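Local coordinates for protein 2-c-methyl-d-erythritol 2,4-cyclodiphosphate synthase (Plasmodium falciparum, PDB 4C81) that probably converts CDP-methylerythritol 2-phosphate into methylerythritol 2,4-cyclodiphosphate with release of CMP, a step of the non-mevalonate isoprenoid pathway, at residues N113-I124 and E172-N183. The protein carries 1 engineered substitution. Sequence-based numbering, arbitrary orientation. Where two conformers were deposited one is given.
Sequences NYDIGNVDINVI and ECFANILLIPKN. With ZN (zinc ion), chain C.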
loop_
_atom_site.group_PDB
_atom_site.type_symbol
_atom_site.label_atom_id
_atom_site.label_comp_id
_atom_site.label_asym_id
_atom_site.label_seq_id
_atom_site.Cartn_x
_atom_site.Cartn_y
_atom_site.Cartn_z
ATOM N N ASN A 113 20.354 -11.336 -9.922
ATOM C CA ASN A 113 21.440 -10.484 -9.437
ATOM C C ASN A 113 20.943 -9.324 -8.562
ATOM O O ASN A 113 21.408 -8.188 -8.692
ATOM C CB ASN A 113 22.282 -9.969 -10.616
ATOM C CG ASN A 113 23.738 -9.750 -10.244
ATOM O OD1 ASN A 113 24.348 -8.753 -10.628
ATOM N ND2 ASN A 113 24.302 -10.688 -9.493
ATOM N N TYR A 114 20.000 -9.625 -7.667
ATOM C CA TYR A 114 19.480 -8.651 -6.707
ATOM C C TYR A 114 19.727 -9.121 -5.271
ATOM O O TYR A 114 19.905 -10.315 -5.018
ATOM C CB TYR A 114 17.976 -8.418 -6.930
ATOM C CG TYR A 114 17.658 -7.389 -7.990
ATOM C CD1 TYR A 114 17.599 -6.035 -7.677
ATOM C CD2 TYR A 114 17.405 -7.768 -9.303
ATOM C CE1 TYR A 114 17.313 -5.084 -8.641
ATOM C CE2 TYR A 114 17.120 -6.826 -10.280
ATOM C CZ TYR A 114 17.073 -5.484 -9.943
ATOM O OH TYR A 114 16.783 -4.548 -10.905
ATOM N N ASP A 115 19.772 -8.159 -4.352
ATOM C CA ASP A 115 19.699 -8.412 -2.915
ATOM C C ASP A 115 18.428 -7.742 -2.425
ATOM O O ASP A 115 17.968 -6.782 -3.034
ATOM C CB ASP A 115 20.884 -7.782 -2.179
ATOM C CG ASP A 115 22.200 -8.462 -2.486
ATOM O OD1 ASP A 115 22.253 -9.708 -2.453
ATOM O OD2 ASP A 115 23.190 -7.742 -2.738
ATOM N N ILE A 116 17.868 -8.243 -1.331
ATOM C CA ILE A 116 16.788 -7.537 -0.642
ATOM C C ILE A 116 17.393 -6.365 0.118
ATOM O O ILE A 116 18.428 -6.515 0.772
ATOM C CB ILE A 116 16.026 -8.458 0.338
ATOM C CG1 ILE A 116 15.254 -9.528 -0.439
ATOM C CG2 ILE A 116 15.052 -7.647 1.209
ATOM C CD1 ILE A 116 14.596 -10.581 0.435
ATOM N N GLY A 117 16.762 -5.198 0.012
ATOM C CA GLY A 117 17.125 -4.053 0.834
ATOM C C GLY A 117 16.477 -4.246 2.187
ATOM O O GLY A 117 17.083 -4.790 3.109
ATOM N N ASN A 118 15.230 -3.805 2.304
ATOM C CA ASN A 118 14.420 -4.114 3.477
ATOM C C ASN A 118 12.995 -4.461 3.072
ATOM O O ASN A 118 12.592 -4.227 1.933
ATOM C CB ASN A 118 14.417 -2.951 4.469
ATOM C CG ASN A 118 13.557 -1.798 4.008
ATOM O OD1 ASN A 118 13.747 -1.272 2.914
ATOM N ND2 ASN A 118 12.592 -1.412 4.832
ATOM N N VAL A 119 12.263 -5.059 4.008
ATOM C CA VAL A 119 10.848 -5.364 3.829
ATOM C C VAL A 119 10.082 -4.797 5.032
ATOM O O VAL A 119 10.556 -4.871 6.171
ATOM C CB VAL A 119 10.599 -6.885 3.668
ATOM C CG1 VAL A 119 10.956 -7.644 4.938
ATOM C CG2 VAL A 119 9.154 -7.152 3.265
ATOM N N ASP A 120 8.926 -4.194 4.762
ATOM C CA ASP A 120 8.044 -3.651 5.796
ATOM C C ASP A 120 6.666 -4.259 5.576
ATOM O O ASP A 120 6.094 -4.142 4.495
ATOM C CB ASP A 120 7.969 -2.118 5.730
ATOM C CG ASP A 120 7.254 -1.505 6.939
ATOM O OD1 ASP A 120 7.035 -2.212 7.950
ATOM O OD2 ASP A 120 6.916 -0.305 6.888
ATOM N N ILE A 121 6.151 -4.907 6.616
ATOM C CA ILE A 121 4.963 -5.735 6.521
ATOM C C ILE A 121 3.900 -5.186 7.467
ATOM O O ILE A 121 4.170 -4.957 8.648
ATOM C CB ILE A 121 5.285 -7.199 6.887
ATOM C CG1 ILE A 121 6.373 -7.759 5.958
ATOM C CG2 ILE A 121 4.037 -8.048 6.796
ATOM C CD1 ILE A 121 7.089 -8.963 6.513
ATOM N N ASN A 122 2.706 -4.957 6.922
ATOM C CA ASN A 122 1.556 -4.456 7.667
ATOM C C ASN A 122 0.444 -5.489 7.673
ATOM O O ASN A 122 -0.155 -5.766 6.637
ATOM C CB ASN A 122 1.033 -3.181 7.017
ATOM C CG ASN A 122 1.936 -2.000 7.251
ATOM O OD1 ASN A 122 2.297 -1.710 8.386
ATOM N ND2 ASN A 122 2.298 -1.305 6.180
ATOM N N VAL A 123 0.172 -6.055 8.846
ATOM C CA VAL A 123 -0.942 -6.978 9.023
ATOM C C VAL A 123 -2.132 -6.206 9.576
ATOM O O VAL A 123 -1.991 -5.461 10.538
ATOM C CB VAL A 123 -0.574 -8.125 9.983
ATOM C CG1 VAL A 123 -1.771 -9.051 10.219
ATOM C CG2 VAL A 123 0.615 -8.913 9.438
ATOM N N ILE A 124 -3.291 -6.371 8.946
ATOM C CA ILE A 124 -4.527 -5.754 9.417
ATOM C C ILE A 124 -5.413 -6.884 9.907
ATOM O O ILE A 124 -5.860 -7.726 9.123
ATOM C CB ILE A 124 -5.236 -4.929 8.329
ATOM C CG1 ILE A 124 -4.244 -3.959 7.675
ATOM C CG2 ILE A 124 -6.408 -4.162 8.947
ATOM C CD1 ILE A 124 -4.843 -3.108 6.572
ATOM N N GLU A 172 -5.685 -9.575 6.681
ATOM C CA GLU A 172 -4.971 -9.200 5.461
ATOM C C GLU A 172 -3.591 -8.632 5.739
ATOM O O GLU A 172 -3.266 -8.245 6.868
ATOM C CB GLU A 172 -5.815 -8.280 4.562
ATOM C CG GLU A 172 -6.104 -6.881 5.067
ATOM C CD GLU A 172 -6.996 -6.088 4.101
ATOM O OE1 GLU A 172 -7.748 -6.716 3.319
ATOM O OE2 GLU A 172 -6.941 -4.840 4.128
ATOM N N CYS A 173 -2.759 -8.649 4.703
ATOM C CA CYS A 173 -1.359 -8.254 4.818
ATOM C C CYS A 173 -0.947 -7.461 3.587
ATOM O O CYS A 173 -1.298 -7.830 2.464
ATOM C CB CYS A 173 -0.459 -9.494 4.949
ATOM S SG CYS A 173 1.258 -9.103 5.360
ATOM N N PHE A 174 -0.215 -6.370 3.817
ATOM C CA PHE A 174 0.511 -5.653 2.777
ATOM C C PHE A 174 1.996 -5.773 3.066
ATOM O O PHE A 174 2.449 -5.393 4.136
ATOM C CB PHE A 174 0.127 -4.172 2.761
ATOM C CG PHE A 174 -1.257 -3.915 2.264
ATOM C CD1 PHE A 174 -2.344 -4.047 3.115
ATOM C CD2 PHE A 174 -1.481 -3.551 0.945
ATOM C CE1 PHE A 174 -3.639 -3.813 2.659
ATOM C CE2 PHE A 174 -2.770 -3.312 0.485
ATOM C CZ PHE A 174 -3.847 -3.448 1.341
ATOM N N ALA A 175 2.750 -6.311 2.115
ATOM C CA ALA A 175 4.194 -6.440 2.254
ATOM C C ALA A 175 4.853 -5.514 1.241
ATOM O O ALA A 175 4.532 -5.572 0.064
ATOM C CB ALA A 175 4.624 -7.879 2.014
ATOM N N ASN A 176 5.763 -4.666 1.713
ATOM C CA ASN A 176 6.450 -3.694 0.877
ATOM C C ASN A 176 7.939 -3.958 0.925
ATOM O O ASN A 176 8.513 -4.091 2.005
ATOM C CB ASN A 176 6.172 -2.279 1.372
ATOM C CG ASN A 176 4.699 -1.981 1.458
ATOM O OD1 ASN A 176 4.111 -1.456 0.514
ATOM N ND2 ASN A 176 4.083 -2.341 2.581
ATOM N N ILE A 177 8.565 -4.020 -0.245
ATOM C CA ILE A 177 9.963 -4.429 -0.336
ATOM C C ILE A 177 10.740 -3.595 -1.349
ATOM O O ILE A 177 10.169 -3.075 -2.311
ATOM C CB ILE A 177 10.042 -5.928 -0.701
ATOM C CG1 ILE A 177 11.414 -6.505 -0.346
ATOM C CG2 ILE A 177 9.675 -6.168 -2.166
ATOM C CD1 ILE A 177 11.440 -8.006 -0.375
ATOM N N LEU A 178 12.041 -3.449 -1.101
ATOM C CA LEU A 178 12.966 -2.901 -2.084
ATOM C C LEU A 178 13.971 -3.985 -2.426
ATOM O O LEU A 178 14.484 -4.666 -1.534
ATOM C CB LEU A 178 13.715 -1.695 -1.527
ATOM C CG LEU A 178 12.918 -0.408 -1.361
ATOM C CD1 LEU A 178 13.785 0.626 -0.658
ATOM C CD2 LEU A 178 12.403 0.133 -2.693
ATOM N N LEU A 179 14.230 -4.155 -3.717
ATOM C CA LEU A 179 15.321 -4.993 -4.183
ATOM C C LEU A 179 16.432 -4.108 -4.738
ATOM O O LEU A 179 16.184 -3.222 -5.556
ATOM C CB LEU A 179 14.841 -5.958 -5.259
ATOM C CG LEU A 179 13.660 -6.857 -4.877
ATOM C CD1 LEU A 179 13.287 -7.744 -6.040
ATOM C CD2 LEU A 179 13.951 -7.697 -3.633
ATOM N N ILE A 180 17.658 -4.366 -4.285
ATOM C CA ILE A 180 18.826 -3.569 -4.648
ATOM C C ILE A 180 19.746 -4.385 -5.553
ATOM O O ILE A 180 20.094 -5.515 -5.212
ATOM C CB ILE A 180 19.630 -3.163 -3.388
ATOM C CG1 ILE A 180 18.709 -2.585 -2.304
ATOM C CG2 ILE A 180 20.718 -2.161 -3.747
ATOM C CD1 ILE A 180 17.893 -1.382 -2.754
ATOM N N PRO A 181 20.149 -3.821 -6.709
ATOM C CA PRO A 181 21.049 -4.588 -7.574
ATOM C C PRO A 181 22.384 -4.891 -6.898
ATOM O O PRO A 181 22.893 -4.068 -6.134
ATOM C CB PRO A 181 21.252 -3.667 -8.785
ATOM C CG PRO A 181 20.912 -2.314 -8.316
ATOM C CD PRO A 181 19.870 -2.481 -7.252
ATOM N N LYS A 182 22.924 -6.079 -7.161
ATOM C CA LYS A 182 24.257 -6.442 -6.684
ATOM C C LYS A 182 25.304 -5.620 -7.430
ATOM O O LYS A 182 25.127 -5.307 -8.611
ATOM C CB LYS A 182 24.517 -7.938 -6.881
ATOM C CG LYS A 182 23.781 -8.820 -5.890
ATOM C CD LYS A 182 24.009 -10.290 -6.174
ATOM C CE LYS A 182 23.533 -11.155 -5.020
ATOM N NZ LYS A 182 23.827 -12.595 -5.252
ATOM N N ASN A 183 26.381 -5.271 -6.724
ATOM C CA ASN A 183 27.487 -4.466 -7.265
ATOM C C ASN A 183 27.078 -3.467 -8.349
ATOM O O ASN A 183 27.916 -2.753 -8.902
ATOM C CB ASN A 183 28.626 -5.374 -7.760
ATOM C CG ASN A 183 28.168 -6.390 -8.796
ATOM O OD1 ASN A 183 27.728 -6.031 -9.889
ATOM N ND2 ASN A 183 28.282 -7.670 -8.457
HETATM ZN ZN ZN C . -9.761 -5.965 2.368
HETATM O O HOH W 1 22.931 -4.978 -3.377
#
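Ile-121 CG2 packs against Cys-173 SG at 3.3 Å, a tight meeting on the helix-facing side of two neighbouring antiparallel strands. Cys-173 keeps SG anti to its own N (chi1 -171°), which sets the sulfur beside that methyl. Further along this face, Ile-177 CD1 lies 4.0 Å from Ile-116 CG2, the two side chains crossing at about a right angle, and Leu-179 CD2 adds to Ile-116 CG1.

On the reverse face, Asn-176 holds Asp-120 O twice, by its backbone N at 2.9 Å and more weakly by ND2 at 3.3 Å. Phe-174 turns a ring edge to Asn-122 O, and Ile-124 runs alongside Glu-172, whose OE1, hydrogen-bonded by Tyr-14 OH, binds a zinc ion together with His-159 of the third subunit. At the far end, Lys-182 crosses Asp-115, with CE 3.2 Å from OD1 but the charged atoms too far apart for a salt bridge.

Paired backbone bonds set this register, interrupted by a beta bulge: Leu-178 O takes Gly-117 N at 2.8 Å, while Leu-178 N reaches past to Asn-118 O. The bulge leaves the buried Asn-118 N without a partner.

Behind these contacts, Lys-155 grips Asp-120 OD1 and Asn-122 OD1, and Gln-12 of the second subunit bonds Asp-120, Asn-122 and Asn-176. The polar face thus belongs to the subunit interface, where Phe-174 meets its counterparts edge-to-face. Within the sheet, strand 114-124 runs beside strand 152-157 and strand 170-181 beside strand 9-21, while helices 64-77, 97-111 and 130-145 cover the apolar face.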